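Local coordinates for protein cobalt-precorrin-5B C(1)-methyltransferase (Archaeoglobus fulgidus, PDB 1SR8) that probably methylates C-1 of cobalt-precorrin-5B with S-adenosyl-L-methionine to give cobalt-precorrin-6A, a step of the anaerobic route to adenosylcobalamin, at residues Tyr9-Pro12 against Glu13-Lys17; Glu191-Lys195 against Lys196-Thr200; Pro255-Leu258 against Lys259-Ala262. All coordinates share one frame; numbering follows the deposited sequence.

Overall arrangement
The three contacts follow one another along the chain, and each is local. Contact 1 is a turn in the N-terminal loop before helix 21-26; contact 2 is the loop after strand 189-190 and the start of helix 195-204; contact 3 is helix 255-262, which begins just after strand 248-253 of the four-stranded parallel sheet. Contacts 1 and 2 touch, Trp15 CZ3 lying 3.7 Å from Thr200 CG2, though their centres are about 16 Å apart. Contact 3 stands separate: its nearest atoms are about 8 Å from contact 2 and about 16 Å from contact 1. The N-terminal loop is thus fastened to helix 195-204, whereas contact 3 leads out of the parallel sheet.

Contact 1 of 3, residues Tyr9-Pro12 against Glu13-Lys17; sequences YRYP and EKWIK
Pro12 rests on the indole face of Trp15 by its CB, CG and CD carbons, its ring tilted, and these carbons can be followed atom by atom across that surface. CB sits over the pyrrole part, 3.5 Å from the centroid of the five-membered ring of Trp15 and only 6° off the normal, a CH-pi contact with nearly vertical approach. CG comes next: it stands above the middle of the bicycle, with Trp15 CE2 3.5 Å from Pro12 CG. CD reaches the benzo side, where Pro12 CD is 3.6 Å from Trp15 CE3. One face of the tryptophan is thus spanned by three consecutive carbons of the proline.

The backbone brings the two rings together. Trp15 N donates to Pro12 O at 2.8 Å with an N-H...O angle of 161°. This i to i+3 bond, with helical backbone angles at Glu13 and Lys14, is that of a type I beta turn. Within the turn, Trp15 CG lies anti to its carbonyl carbon (chi1 -71°), which sets CG beside the backbone N and swings the indole against the proline.

Tyr11 adds a looser apolar neighbour. Trp15 CE3 meets the edge of the phenol, near the ring plane, 4.5 Å from Tyr11 CD2, while the hydroxyl of Tyr11 is hydrogen-bonded to Asp4. Farther out, Arg10 NH2 and Glu13 OE2 are 5.1 Å apart, opposite charges without direct contact. Trp15 also packs on Lys203 and Ile204 of helix 195-204, and Ile16 rests against Leu2 and Leu32.

Contact 2 of 3, residues Glu191-Lys195 against Lys196-Thr200; sequences EPWCK and KLVET
A cysteine sulfur caps the helix here: Cys194 SG accepts from Leu197 N at 3.6 Å, a weak bond with an N-H...S angle of 155°. The sulfur reaches that amide because chi1 of 52° places it between the backbone N and the carbonyl carbon of its own residue, turned toward the first turn of the helix.

Leu197 carries most of the apolar contact. Its CD2 methyl lies over one face of the Trp193 indole, toward the rim, 3.8 Å from the centroid of the six-membered ring and 28° off the normal, a CH-pi contact. Trp193 CE3 is the nearest ring atom, at 3.4 Å from Leu197 CD2. Glu191 CG lies over the same face and is 3.6 Å from Leu197 CD2.

Cys194 is therefore the N-cap of helix 195-204, and the residues before it pack against Leu197 and Val198 in the first turn; Pro192 is the centre of an inverse gamma turn just before the cap. The regular helix bonds begin at once, with Val198 N donating to Cys194 O at 3.2 Å and Glu199 N to Lys195 O. Thr200 OG1 and Thr200 N grip Lys196 O from opposite faces of its plane.

Val198 CG2 approaches Trp193 CZ3 at 3.9 Å, their side chains crossing at about a right angle. With an alanine at Trp193, a gap would probably open beside Leu197 CD2 and Val198 CG2, both left without their aromatic neighbour. The indole also meets the ring of His238, whereas Glu191 forms salt bridges with Lys201 and Arg40.

Contact 3 of 3, residues Pro255-Leu258 against Lys259-Ala262; sequences PGLL and KIWA
Backbone hydrogen bonds join Pro255-Leu258 to Lys259-Ala262 in the i to i+4 pattern. Lys259 N donates to Pro255 O at 3.1 Å, Trp261 N to Leu257 O at 3.0 Å, and Ala262 N to Leu258 O at 2.8 Å. The last is the straightest of the three, with an N-H...O angle of 165°.

One side-chain polar contact is added. Lys259 CG lies between the backbone N and the carbonyl carbon (chi1 58°), and a bend at chi4 (51°) then curls the ammonium back toward the first turn. Lys259 NZ donates a weak bond of 3.3 Å to Gly256 O. The aliphatic part of the lysine runs past the carbonyls of Pro255 and Gly256, Lys259 CG standing 3.0 Å from Pro255 O.

These bonds define a short alpha-helix, 255-262, which begins one residue after strand 248-253 of the four-stranded parallel sheet. Pro255 suits the first turn of such a helix, since first-turn amides have no acceptor within the helix and the missing amide hydrogen of a proline costs no bond there.

Apolar contacts of the side chains are looser and divide between two parts of the helix surface. Leu257 CD2 and Ile260 CD1 meet obliquely at 4.0 Å, joining neighbouring turns, while Leu257 also rests on Thr215 and Val237. Leu258 CD2 and Trp261 CE3 come within 4.2 Å, and Trp261 CE3 lies closer still to Leu258 O, at 3.3 Å, the carbonyl oxygen standing oblique to the ring. Leu258 is buried against Val279 and Val281 of strand 278-281 and Ile268 of helix 265-273, so this side faces the fold. The indole of Trp261 is fixed at its polar end by a hydrogen bond from NE1 to Asp240, and its side chain packs on Ile239.

Contact 1 of 3, residues Tyr9-Pro12 against Glu13-Lys17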
# COMPACT_ATOMS: atom_id res chain seq x y z
N TYR A 9 -6.81 -3.85 -13.66
CA TYR A 9 -7.57 -4.92 -14.30
C TYR A 9 -9.01 -4.46 -14.41
O TYR A 9 -9.41 -3.45 -13.81
CB TYR A 9 -7.47 -6.22 -13.50
CG TYR A 9 -7.71 -6.04 -12.01
CD1 TYR A 9 -8.94 -5.61 -11.51
CD2 TYR A 9 -6.69 -6.30 -11.09
CE1 TYR A 9 -9.15 -5.44 -10.15
CE2 TYR A 9 -6.89 -6.13 -9.72
CZ TYR A 9 -8.12 -5.70 -9.26
OH TYR A 9 -8.32 -5.53 -7.90
N ARG A 10 -9.80 -5.20 -15.18
CA ARG A 10 -11.20 -4.88 -15.37
C ARG A 10 -12.06 -5.75 -14.47
O ARG A 10 -11.71 -6.88 -14.15
CB ARG A 10 -11.60 -5.10 -16.82
CG ARG A 10 -13.09 -5.09 -17.03
CD ARG A 10 -13.47 -5.48 -18.44
NE ARG A 10 -14.88 -5.22 -18.67
CZ ARG A 10 -15.44 -5.15 -19.87
NH1 ARG A 10 -14.71 -5.33 -20.97
NH2 ARG A 10 -16.73 -4.88 -19.98
N TYR A 11 -13.20 -5.20 -14.06
CA TYR A 11 -14.13 -5.94 -13.21
C TYR A 11 -15.22 -6.53 -14.09
O TYR A 11 -15.73 -5.86 -15.00
CB TYR A 11 -14.75 -5.02 -12.16
CG TYR A 11 -13.81 -4.65 -11.03
CD1 TYR A 11 -13.13 -3.43 -11.02
CD2 TYR A 11 -13.61 -5.52 -9.95
CE1 TYR A 11 -12.27 -3.09 -9.99
CE2 TYR A 11 -12.75 -5.19 -8.91
CZ TYR A 11 -12.08 -3.98 -8.93
OH TYR A 11 -11.22 -3.67 -7.90
N PRO A 12 -15.58 -7.80 -13.85
CA PRO A 12 -16.63 -8.46 -14.64
C PRO A 12 -17.88 -7.58 -14.62
O PRO A 12 -18.38 -7.25 -13.55
CB PRO A 12 -16.83 -9.77 -13.89
CG PRO A 12 -15.46 -10.07 -13.38
CD PRO A 12 -15.02 -8.73 -12.86
N GLU A 13 -18.38 -7.20 -15.79
CA GLU A 13 -19.56 -6.34 -15.84
C GLU A 13 -20.76 -6.89 -15.07
O GLU A 13 -21.62 -6.14 -14.64
CB GLU A 13 -19.97 -6.07 -17.28
CG GLU A 13 -21.11 -5.07 -17.37
CD GLU A 13 -21.69 -4.96 -18.75
OE1 GLU A 13 -22.21 -5.98 -19.27
OE2 GLU A 13 -21.63 -3.85 -19.32
N LYS A 14 -20.81 -8.21 -14.91
CA LYS A 14 -21.91 -8.83 -14.19
C LYS A 14 -21.80 -8.71 -12.67
O LYS A 14 -22.71 -9.09 -11.94
CB LYS A 14 -22.01 -10.30 -14.60
CG LYS A 14 -20.70 -11.06 -14.50
CD LYS A 14 -20.88 -12.49 -14.96
CE LYS A 14 -19.63 -13.31 -14.69
NZ LYS A 14 -19.81 -14.74 -15.07
N TRP A 15 -20.67 -8.17 -12.20
CA TRP A 15 -20.42 -7.98 -10.76
C TRP A 15 -20.89 -6.59 -10.35
O TRP A 15 -21.15 -6.33 -9.17
CB TRP A 15 -18.92 -8.09 -10.47
CG TRP A 15 -18.36 -9.47 -10.59
CD1 TRP A 15 -18.95 -10.57 -11.17
CD2 TRP A 15 -17.07 -9.91 -10.13
NE1 TRP A 15 -18.11 -11.65 -11.09
CE2 TRP A 15 -16.95 -11.28 -10.46
CE3 TRP A 15 -16.01 -9.27 -9.47
CZ2 TRP A 15 -15.81 -12.02 -10.15
CZ3 TRP A 15 -14.88 -10.02 -9.17
CH2 TRP A 15 -14.79 -11.38 -9.51
N ILE A 16 -20.96 -5.71 -11.34
CA ILE A 16 -21.37 -4.34 -11.14
C ILE A 16 -22.89 -4.25 -11.15
O ILE A 16 -23.53 -4.28 -12.20
CB ILE A 16 -20.82 -3.43 -12.23
CG1 ILE A 16 -19.34 -3.74 -12.45
CG2 ILE A 16 -21.02 -1.97 -11.84
CD1 ILE A 16 -18.67 -2.92 -13.53
N LYS A 17 -23.45 -4.16 -9.95
CA LYS A 17 -24.88 -4.05 -9.74
C LYS A 17 -24.93 -3.02 -8.63
O LYS A 17 -24.99 -3.37 -7.44
CB LYS A 17 -25.44 -5.39 -9.28
CG LYS A 17 -24.68 -6.02 -8.11
CD LYS A 17 -25.13 -7.45 -7.84
CE LYS A 17 -24.78 -8.40 -8.99
NZ LYS A 17 -25.53 -8.12 -10.25

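Contact 2 of 3, residues Glu191-Lys195 against Lys196-Thr200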
# COMPACT_ATOMS: atom_id res chain seq x y z
N GLU A 191 -3.31 -3.57 0.30
CA GLU A 191 -4.06 -4.61 -0.38
C GLU A 191 -4.64 -5.53 0.71
O GLU A 191 -3.88 -6.06 1.53
CB GLU A 191 -3.12 -5.40 -1.31
CG GLU A 191 -3.83 -6.40 -2.21
CD GLU A 191 -4.63 -5.75 -3.35
OE1 GLU A 191 -4.84 -4.52 -3.32
OE2 GLU A 191 -5.05 -6.48 -4.27
N PRO A 192 -5.98 -5.72 0.72
CA PRO A 192 -6.68 -6.56 1.71
C PRO A 192 -6.51 -8.06 1.57
O PRO A 192 -7.46 -8.80 1.29
CB PRO A 192 -8.12 -6.13 1.56
CG PRO A 192 -8.21 -5.91 0.08
CD PRO A 192 -6.93 -5.16 -0.24
N TRP A 193 -5.29 -8.53 1.80
CA TRP A 193 -4.98 -9.94 1.69
C TRP A 193 -5.73 -10.86 2.64
O TRP A 193 -5.58 -10.79 3.85
CB TRP A 193 -3.48 -10.15 1.83
CG TRP A 193 -2.74 -9.71 0.60
CD1 TRP A 193 -1.73 -8.79 0.53
CD2 TRP A 193 -2.98 -10.16 -0.74
NE1 TRP A 193 -1.32 -8.65 -0.78
CE2 TRP A 193 -2.07 -9.48 -1.58
CE3 TRP A 193 -3.87 -11.09 -1.31
CZ2 TRP A 193 -2.03 -9.68 -2.97
CZ3 TRP A 193 -3.83 -11.29 -2.70
CH2 TRP A 193 -2.92 -10.59 -3.51
N CYS A 194 -6.54 -11.73 2.04
CA CYS A 194 -7.35 -12.74 2.72
C CYS A 194 -7.73 -13.77 1.64
O CYS A 194 -7.37 -13.59 0.47
CB CYS A 194 -8.60 -12.11 3.33
SG CYS A 194 -9.60 -11.10 2.21
N LYS A 195 -8.44 -14.82 2.01
CA LYS A 195 -8.82 -15.83 1.02
C LYS A 195 -9.77 -15.26 -0.01
O LYS A 195 -9.63 -15.51 -1.20
CB LYS A 195 -9.47 -17.03 1.71
CG LYS A 195 -8.63 -17.63 2.82
CD LYS A 195 -9.35 -18.78 3.52
CE LYS A 195 -8.95 -18.86 4.99
NZ LYS A 195 -9.35 -17.61 5.73
N LYS A 196 -10.75 -14.49 0.45
CA LYS A 196 -11.72 -13.88 -0.44
C LYS A 196 -11.03 -13.08 -1.55
O LYS A 196 -11.42 -13.17 -2.71
CB LYS A 196 -12.65 -12.97 0.35
CG LYS A 196 -13.64 -12.16 -0.50
CD LYS A 196 -14.70 -13.04 -1.16
CE LYS A 196 -15.77 -12.21 -1.86
NZ LYS A 196 -16.85 -13.08 -2.44
N LEU A 197 -10.01 -12.31 -1.19
CA LEU A 197 -9.28 -11.52 -2.19
C LEU A 197 -8.55 -12.43 -3.17
O LEU A 197 -8.61 -12.21 -4.37
CB LEU A 197 -8.27 -10.58 -1.53
CG LEU A 197 -7.43 -9.73 -2.49
CD1 LEU A 197 -8.34 -8.79 -3.28
CD2 LEU A 197 -6.39 -8.92 -1.72
N VAL A 198 -7.86 -13.45 -2.65
CA VAL A 198 -7.12 -14.36 -3.52
C VAL A 198 -8.05 -15.04 -4.54
O VAL A 198 -7.67 -15.19 -5.70
CB VAL A 198 -6.37 -15.45 -2.71
CG1 VAL A 198 -5.70 -16.43 -3.65
CG2 VAL A 198 -5.31 -14.82 -1.83
N GLU A 199 -9.25 -15.42 -4.11
CA GLU A 199 -10.22 -16.08 -4.99
C GLU A 199 -10.82 -15.10 -5.98
O GLU A 199 -11.04 -15.43 -7.15
CB GLU A 199 -11.35 -16.70 -4.19
CG GLU A 199 -10.90 -17.58 -3.06
CD GLU A 199 -12.07 -18.24 -2.35
OE1 GLU A 199 -13.12 -17.57 -2.18
OE2 GLU A 199 -11.93 -19.43 -1.97
N THR A 200 -11.10 -13.89 -5.48
CA THR A 200 -11.68 -12.84 -6.30
C THR A 200 -10.70 -12.42 -7.41
O THR A 200 -11.09 -12.31 -8.58
CB THR A 200 -12.00 -11.58 -5.45
OG1 THR A 200 -12.88 -11.94 -4.38
CG2 THR A 200 -12.65 -10.50 -6.30

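Contact 3 of 3, residues Pro255-Leu258 against Lys259-Ala262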
# COMPACT_ATOMS: atom_id res chain seq x y z
N PRO A 255 13.34 -12.52 -5.01
CA PRO A 255 13.83 -13.67 -4.25
C PRO A 255 13.12 -13.93 -2.92
O PRO A 255 12.77 -15.07 -2.59
CB PRO A 255 15.30 -13.34 -4.05
CG PRO A 255 15.64 -12.63 -5.32
CD PRO A 255 14.47 -11.70 -5.49
N GLY A 256 12.91 -12.85 -2.16
CA GLY A 256 12.28 -12.95 -0.86
C GLY A 256 10.95 -13.68 -0.81
O GLY A 256 10.80 -14.64 -0.06
N LEU A 257 9.98 -13.21 -1.59
CA LEU A 257 8.65 -13.80 -1.61
C LEU A 257 8.57 -15.08 -2.43
O LEU A 257 7.76 -15.96 -2.14
CB LEU A 257 7.63 -12.78 -2.12
CG LEU A 257 7.35 -11.63 -1.16
CD1 LEU A 257 6.65 -10.50 -1.87
CD2 LEU A 257 6.51 -12.14 -0.02
N LEU A 258 9.41 -15.19 -3.46
CA LEU A 258 9.41 -16.38 -4.30
C LEU A 258 9.86 -17.62 -3.52
O LEU A 258 9.31 -18.71 -3.71
CB LEU A 258 10.31 -16.17 -5.52
CG LEU A 258 9.77 -15.22 -6.59
CD1 LEU A 258 10.78 -15.09 -7.72
CD2 LEU A 258 8.44 -15.75 -7.12
N LYS A 259 10.86 -17.48 -2.66
CA LYS A 259 11.33 -18.62 -1.89
C LYS A 259 10.31 -18.96 -0.80
O LYS A 259 10.22 -20.11 -0.36
CB LYS A 259 12.71 -18.35 -1.27
CG LYS A 259 12.77 -17.15 -0.37
CD LYS A 259 14.11 -17.04 0.32
CE LYS A 259 14.14 -15.84 1.25
NZ LYS A 259 12.96 -15.83 2.17
N ILE A 260 9.54 -17.96 -0.37
CA ILE A 260 8.51 -18.20 0.64
C ILE A 260 7.42 -19.06 0.02
O ILE A 260 6.89 -19.97 0.65
CB ILE A 260 7.89 -16.87 1.14
CG1 ILE A 260 8.95 -16.03 1.86
CG2 ILE A 260 6.73 -17.16 2.07
CD1 ILE A 260 8.44 -14.71 2.38
N TRP A 261 7.07 -18.76 -1.23
CA TRP A 261 6.05 -19.54 -1.92
C TRP A 261 6.60 -20.91 -2.30
O TRP A 261 5.98 -21.95 -2.05
CB TRP A 261 5.59 -18.81 -3.18
CG TRP A 261 5.16 -19.75 -4.26
CD1 TRP A 261 4.06 -20.56 -4.24
CD2 TRP A 261 5.87 -20.06 -5.46
NE1 TRP A 261 4.05 -21.36 -5.36
CE2 TRP A 261 5.15 -21.07 -6.12
CE3 TRP A 261 7.06 -19.59 -6.03
CZ2 TRP A 261 5.58 -21.62 -7.34
CZ3 TRP A 261 7.49 -20.13 -7.24
CH2 TRP A 261 6.74 -21.14 -7.88
N ALA A 262 7.78 -20.91 -2.92
CA ALA A 262 8.44 -22.13 -3.36
C ALA A 262 8.78 -23.01 -2.16
O ALA A 262 8.23 -24.10 -1.99
CB ALA A 262 9.72 -21.79 -4.15